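Local coordinates for protein phosphoethanolamine N-methyltransferase 1 (Haemonchus contortus, PDB 4KRG) that probably methylates phosphoethanolamine using S-adenosylmethionine as methyl donor, a step in nematode phosphocholine biosynthesis, at residues His157-Arg169 / His185-Arg197. Sequence-based numbering, arbitrary orientation.
Sequences HLRESCSEPSTGR and HYRFSSLYIKLLR. With OPE (phosphoric acid mono-(2-amino-ethyl) ester), chain C.
One face of the Tyr-186 ring is laid against the peptide joining Glu-164 to Pro-165: Pro-165 CD stands 4.2 Å from the ring centroid and only 10° off the normal, a CH-pi contact. At the ring's edge, near its plane, come Ser-161 O and phosphate atom O3 of the bound phosphoethanolamine, to which Tyr-186 OH donates a hydrogen bond of 2.5 Å. Of the other two terminal oxygens, O2 takes bonds from Ser-161 OG and from Ser-166 N (2.8 Å), and O1 from Ser-166 OG. His-176 and Tyr-133 also bond the ligand, so the contact supplies one part of the phosphoethanolamine pocket, round the phosphate.

Tyr-192 offers a face to Glu-160 CG, 4.1 Å from its centroid, while Cys-162 SG sits at its edge. In Glu-160 a chi1 of -55°, with CG anti to the carbonyl carbon, sets the CG methylene over the ring, and the bend at chi2 turns the carboxylate off to accept from Met-131 N. Arg-187 NH1 bonds to Tyr-192 OH from within the guanidinium plane; its NH2 pairs with Asp-136. Ser-163 OG meets the Phe-188 ring edge at CD1. The one hydrogen bond directly joining the segments, Ser-163 N to Arg-187 O (2.7 Å), is bent to 136° at the hydrogen, its donor well above the carbonyl plane.

Farther along, Leu-158 CD1 and Leu-196 CD2 meet tip to tip at 4.1 Å; with the Glu-160/Tyr-192 contact, this lays helix 189-198 against strand 154-161 of the Rossmann-like methyltransferase domain. Strand 231-240 runs antiparallel beside that strand, and helices 249-271 and 332-345 cover other sides of helix 189-198.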
loop_
_atom_site.group_PDB
_atom_site.type_symbol
_atom_site.label_atom_id
_atom_site.label_comp_id
_atom_site.label_asym_id
_atom_site.label_seq_id
_atom_site.Cartn_x
_atom_site.Cartn_y
_atom_site.Cartn_z
ATOM N N HIS A 157 -12.001 -1.714 -2.934
ATOM C CA HIS A 157 -11.120 -0.751 -2.301
ATOM C C HIS A 157 -11.113 -1.009 -0.802
ATOM O O HIS A 157 -12.169 -1.148 -0.185
ATOM C CB HIS A 157 -11.586 0.682 -2.559
ATOM C CG HIS A 157 -10.786 1.710 -1.816
ATOM N ND1 HIS A 157 -11.063 2.066 -0.516
ATOM C CD2 HIS A 157 -9.715 2.445 -2.195
ATOM C CE1 HIS A 157 -10.192 2.982 -0.119
ATOM N NE2 HIS A 157 -9.364 3.224 -1.116
ATOM N N LEU A 158 -9.917 -1.059 -0.221
ATOM C CA LEU A 158 -9.781 -1.153 1.225
ATOM C C LEU A 158 -8.788 -0.105 1.698
ATOM O O LEU A 158 -7.874 0.252 0.975
ATOM C CB LEU A 158 -9.309 -2.543 1.622
ATOM C CG LEU A 158 -10.222 -3.670 1.129
ATOM C CD1 LEU A 158 -9.392 -4.779 0.507
ATOM C CD2 LEU A 158 -11.056 -4.212 2.266
ATOM N N ARG A 159 -8.990 0.394 2.907
ATOM C CA ARG A 159 -8.071 1.337 3.526
ATOM C C ARG A 159 -8.066 1.037 5.010
ATOM O O ARG A 159 -9.124 0.991 5.638
ATOM C CB ARG A 159 -8.536 2.773 3.302
ATOM C CG ARG A 159 -7.647 3.807 3.984
ATOM C CD ARG A 159 -8.168 4.237 5.351
ATOM N NE ARG A 159 -7.441 5.410 5.831
ATOM C CZ ARG A 159 -7.737 6.662 5.493
ATOM N NH1 ARG A 159 -8.757 6.916 4.679
ATOM N NH2 ARG A 159 -7.014 7.662 5.972
ATOM N N GLU A 160 -6.888 0.826 5.584
ATOM C CA GLU A 160 -6.832 0.456 6.988
ATOM C C GLU A 160 -5.760 1.223 7.747
ATOM O O GLU A 160 -4.744 1.619 7.174
ATOM C CB GLU A 160 -6.593 -1.050 7.138
ATOM C CG GLU A 160 -7.592 -1.932 6.411
ATOM C CD GLU A 160 -9.002 -1.836 6.986
ATOM O OE1 GLU A 160 -9.141 -1.484 8.180
ATOM O OE2 GLU A 160 -9.973 -2.118 6.247
ATOM N N SER A 161 -5.995 1.440 9.037
ATOM C CA SER A 161 -4.958 1.954 9.913
ATOM C C SER A 161 -4.019 0.796 10.177
ATOM O O SER A 161 -4.387 -0.177 10.847
ATOM C CB SER A 161 -5.542 2.442 11.234
ATOM O OG SER A 161 -6.445 3.503 11.014
ATOM N N CYS A 162 -2.812 0.883 9.639
ATOM C CA CYS A 162 -1.877 -0.214 9.792
ATOM C C CYS A 162 -0.889 0.057 10.920
ATOM O O CYS A 162 -0.393 1.173 11.057
ATOM C CB CYS A 162 -1.164 -0.496 8.465
ATOM S SG CYS A 162 -2.281 -1.103 7.175
ATOM N N SER A 163 -0.655 -0.962 11.744
ATOM C CA SER A 163 0.327 -0.934 12.836
ATOM C C SER A 163 0.042 0.003 14.020
ATOM O O SER A 163 0.486 -0.265 15.134
ATOM C CB SER A 163 1.741 -0.702 12.304
ATOM O OG SER A 163 2.178 -1.812 11.552
ATOM N N GLU A 164 -0.684 1.093 13.784
ATOM C CA GLU A 164 -0.979 2.064 14.836
ATOM C C GLU A 164 -2.231 2.865 14.485
ATOM O O GLU A 164 -2.643 2.896 13.327
ATOM C CB GLU A 164 0.196 3.024 15.003
ATOM C CG GLU A 164 0.303 4.051 13.893
ATOM C CD GLU A 164 1.543 4.912 13.992
ATOM O OE1 GLU A 164 1.407 6.127 14.246
ATOM O OE2 GLU A 164 2.656 4.378 13.807
ATOM N N PRO A 165 -2.837 3.534 15.480
ATOM C CA PRO A 165 -4.029 4.309 15.131
ATOM C C PRO A 165 -3.696 5.451 14.181
ATOM O O PRO A 165 -2.550 5.898 14.132
ATOM C CB PRO A 165 -4.491 4.871 16.481
ATOM C CG PRO A 165 -3.894 3.955 17.501
ATOM C CD PRO A 165 -2.561 3.572 16.928
ATOM N N SER A 166 -4.696 5.919 13.446
ATOM C CA SER A 166 -4.510 7.013 12.504
ATOM C C SER A 166 -3.836 8.197 13.169
ATOM O O SER A 166 -2.981 8.847 12.576
ATOM C CB SER A 166 -5.851 7.454 11.933
ATOM O OG SER A 166 -6.661 8.022 12.939
ATOM N N THR A 167 -4.226 8.456 14.414
ATOM C CA THR A 167 -3.685 9.560 15.194
ATOM C C THR A 167 -2.448 9.169 16.010
ATOM O O THR A 167 -2.097 9.848 16.965
ATOM C CB THR A 167 -4.752 10.156 16.136
ATOM O OG1 THR A 167 -5.360 9.104 16.899
ATOM C CG2 THR A 167 -5.817 10.886 15.337
ATOM N N GLY A 168 -1.792 8.076 15.639
ATOM C CA GLY A 168 -0.522 7.721 16.247
ATOM C C GLY A 168 -0.617 7.356 17.718
ATOM O O GLY A 168 -1.712 7.291 18.277
ATOM N N ARG A 169 0.536 7.134 18.346
ATOM C CA ARG A 169 0.597 6.607 19.708
ATOM C C ARG A 169 1.235 7.583 20.694
ATOM O O ARG A 169 2.453 7.541 20.885
ATOM C CB ARG A 169 1.430 5.319 19.731
ATOM C CG ARG A 169 1.035 4.255 18.726
ATOM C CD ARG A 169 0.091 3.242 19.337
ATOM N NE ARG A 169 0.208 1.937 18.693
ATOM C CZ ARG A 169 -0.692 0.966 18.809
ATOM N NH1 ARG A 169 -1.780 1.159 19.540
ATOM N NH2 ARG A 169 -0.506 -0.193 18.190
ATOM N N HIS A 185 -7.904 -3.744 15.647
ATOM C CA HIS A 185 -6.797 -4.541 15.135
ATOM C C HIS A 185 -5.946 -3.693 14.201
ATOM O O HIS A 185 -6.334 -3.447 13.060
ATOM C CB HIS A 185 -7.323 -5.735 14.338
ATOM C CG HIS A 185 -8.038 -6.763 15.165
ATOM N ND1 HIS A 185 -7.383 -7.775 15.822
ATOM C CD2 HIS A 185 -9.361 -6.944 15.406
ATOM C CE1 HIS A 185 -8.265 -8.536 16.448
ATOM N NE2 HIS A 185 -9.470 -8.054 16.214
ATOM N N TYR A 186 -4.790 -3.248 14.678
ATOM C CA TYR A 186 -3.866 -2.488 13.835
ATOM C C TYR A 186 -2.826 -3.427 13.242
ATOM O O TYR A 186 -1.767 -3.653 13.827
ATOM C CB TYR A 186 -3.205 -1.366 14.639
ATOM C CG TYR A 186 -4.206 -0.409 15.232
ATOM C CD1 TYR A 186 -4.874 0.504 14.433
ATOM C CD2 TYR A 186 -4.497 -0.432 16.588
ATOM C CE1 TYR A 186 -5.803 1.373 14.966
ATOM C CE2 TYR A 186 -5.420 0.438 17.132
ATOM C CZ TYR A 186 -6.066 1.336 16.317
ATOM O OH TYR A 186 -6.989 2.199 16.848
ATOM N N ARG A 187 -3.141 -3.983 12.078
ATOM C CA ARG A 187 -2.293 -4.995 11.457
ATOM C C ARG A 187 -1.163 -4.354 10.661
ATOM O O ARG A 187 -1.213 -3.168 10.357
ATOM C CB ARG A 187 -3.128 -5.893 10.543
ATOM C CG ARG A 187 -4.287 -6.583 11.258
ATOM C CD ARG A 187 -4.992 -7.583 10.369
ATOM N NE ARG A 187 -6.006 -8.328 11.110
ATOM C CZ ARG A 187 -7.277 -7.960 11.219
ATOM N NH1 ARG A 187 -7.696 -6.858 10.626
ATOM N NH2 ARG A 187 -8.125 -8.695 11.924
ATOM N N PHE A 188 -0.146 -5.140 10.328
ATOM C CA PHE A 188 0.912 -4.667 9.444
ATOM C C PHE A 188 0.382 -4.578 8.019
ATOM O O PHE A 188 -0.357 -5.456 7.578
ATOM C CB PHE A 188 2.089 -5.639 9.451
ATOM C CG PHE A 188 2.603 -5.967 10.817
ATOM C CD1 PHE A 188 2.635 -5.008 11.817
ATOM C CD2 PHE A 188 3.067 -7.239 11.095
ATOM C CE1 PHE A 188 3.120 -5.319 13.078
ATOM C CE2 PHE A 188 3.557 -7.558 12.347
ATOM C CZ PHE A 188 3.582 -6.596 13.341
ATOM N N SER A 189 0.773 -3.524 7.303
ATOM C CA SER A 189 0.352 -3.310 5.916
ATOM C C SER A 189 0.662 -4.504 5.030
ATOM O O SER A 189 -0.104 -4.834 4.128
ATOM C CB SER A 189 1.045 -2.080 5.341
ATOM O OG SER A 189 2.436 -2.137 5.588
ATOM N N SER A 190 1.794 -5.146 5.292
ATOM C CA SER A 190 2.241 -6.282 4.490
ATOM C C SER A 190 1.267 -7.463 4.547
ATOM O O SER A 190 1.146 -8.226 3.587
ATOM C CB SER A 190 3.632 -6.718 4.935
ATOM O OG SER A 190 3.661 -6.920 6.331
ATOM N N LEU A 191 0.568 -7.604 5.668
ATOM C CA LEU A 191 -0.358 -8.717 5.863
ATOM C C LEU A 191 -1.598 -8.583 4.992
ATOM O O LEU A 191 -2.147 -9.573 4.497
ATOM C CB LEU A 191 -0.770 -8.810 7.328
ATOM C CG LEU A 191 0.394 -9.000 8.295
ATOM C CD1 LEU A 191 -0.109 -9.233 9.706
ATOM C CD2 LEU A 191 1.253 -10.157 7.846
ATOM N N TYR A 192 -2.061 -7.354 4.826
ATOM C CA TYR A 192 -3.202 -7.122 3.971
ATOM C C TYR A 192 -2.822 -7.447 2.531
ATOM O O TYR A 192 -3.523 -8.194 1.861
ATOM C CB TYR A 192 -3.690 -5.689 4.119
ATOM C CG TYR A 192 -4.395 -5.409 5.428
ATOM C CD1 TYR A 192 -5.563 -6.087 5.766
ATOM C CD2 TYR A 192 -3.921 -4.443 6.308
ATOM C CE1 TYR A 192 -6.227 -5.819 6.949
ATOM C CE2 TYR A 192 -4.585 -4.165 7.489
ATOM C CZ TYR A 192 -5.735 -4.859 7.801
ATOM O OH TYR A 192 -6.391 -4.600 8.975
ATOM N N ILE A 193 -1.693 -6.917 2.070
ATOM C CA ILE A 193 -1.243 -7.162 0.697
ATOM C C ILE A 193 -1.076 -8.658 0.427
ATOM O O ILE A 193 -1.582 -9.174 -0.566
ATOM C CB ILE A 193 0.085 -6.442 0.380
ATOM C CG1 ILE A 193 -0.042 -4.936 0.621
ATOM C CG2 ILE A 193 0.507 -6.715 -1.054
ATOM C CD1 ILE A 193 1.302 -4.227 0.736
ATOM N N LYS A 194 -0.387 -9.358 1.321
ATOM C CA LYS A 194 -0.147 -10.788 1.141
ATOM C C LYS A 194 -1.435 -11.605 1.162
ATOM O O LYS A 194 -1.592 -12.531 0.372
ATOM C CB LYS A 194 0.865 -11.314 2.165
ATOM C CG LYS A 194 2.278 -10.767 1.957
ATOM C CD LYS A 194 3.315 -11.465 2.831
ATOM C CE LYS A 194 3.643 -12.862 2.325
ATOM N NZ LYS A 194 4.144 -12.839 0.925
ATOM N N LEU A 195 -2.358 -11.261 2.054
ATOM C CA LEU A 195 -3.634 -11.975 2.108
ATOM C C LEU A 195 -4.378 -11.828 0.792
ATOM O O LEU A 195 -4.869 -12.798 0.243
ATOM C CB LEU A 195 -4.504 -11.477 3.262
ATOM C CG LEU A 195 -5.915 -12.077 3.299
ATOM C CD1 LEU A 195 -5.853 -13.596 3.322
ATOM C CD2 LEU A 195 -6.699 -11.563 4.487
ATOM N N LEU A 196 -4.436 -10.607 0.284
ATOM C CA LEU A 196 -5.130 -10.336 -0.962
ATOM C C LEU A 196 -4.552 -11.152 -2.117
ATOM O O LEU A 196 -5.292 -11.756 -2.893
ATOM C CB LEU A 196 -5.094 -8.835 -1.261
ATOM C CG LEU A 196 -5.977 -7.972 -0.351
ATOM C CD1 LEU A 196 -5.551 -6.508 -0.384
ATOM C CD2 LEU A 196 -7.428 -8.102 -0.774
ATOM N N ARG A 197 -3.227 -11.186 -2.207
ATOM C CA ARG A 197 -2.543 -11.895 -3.284
ATOM C C ARG A 197 -2.694 -13.407 -3.156
ATOM O O ARG A 197 -2.641 -14.126 -4.150
ATOM C CB ARG A 197 -1.056 -11.518 -3.328
ATOM C CG ARG A 197 -0.781 -10.052 -3.655
ATOM C CD ARG A 197 0.709 -9.782 -3.760
ATOM N NE ARG A 197 1.287 -10.388 -4.956
ATOM C CZ ARG A 197 2.588 -10.583 -5.153
ATOM N NH1 ARG A 197 3.465 -10.241 -4.222
ATOM N NH2 ARG A 197 3.012 -11.137 -6.280
HETATM C CA OPE C . -9.735 5.882 12.614
HETATM C CB OPE C . -11.185 6.072 12.310
HETATM O O1 OPE C . -7.727 6.225 14.643
HETATM O O2 OPE C . -7.022 4.338 13.246
HETATM O O3 OPE C . -8.164 3.879 15.414
HETATM O O4 OPE C . -9.441 4.858 13.491
HETATM N N OPE C . -11.928 4.909 11.901
HETATM P P OPE C . -8.064 4.811 14.227
#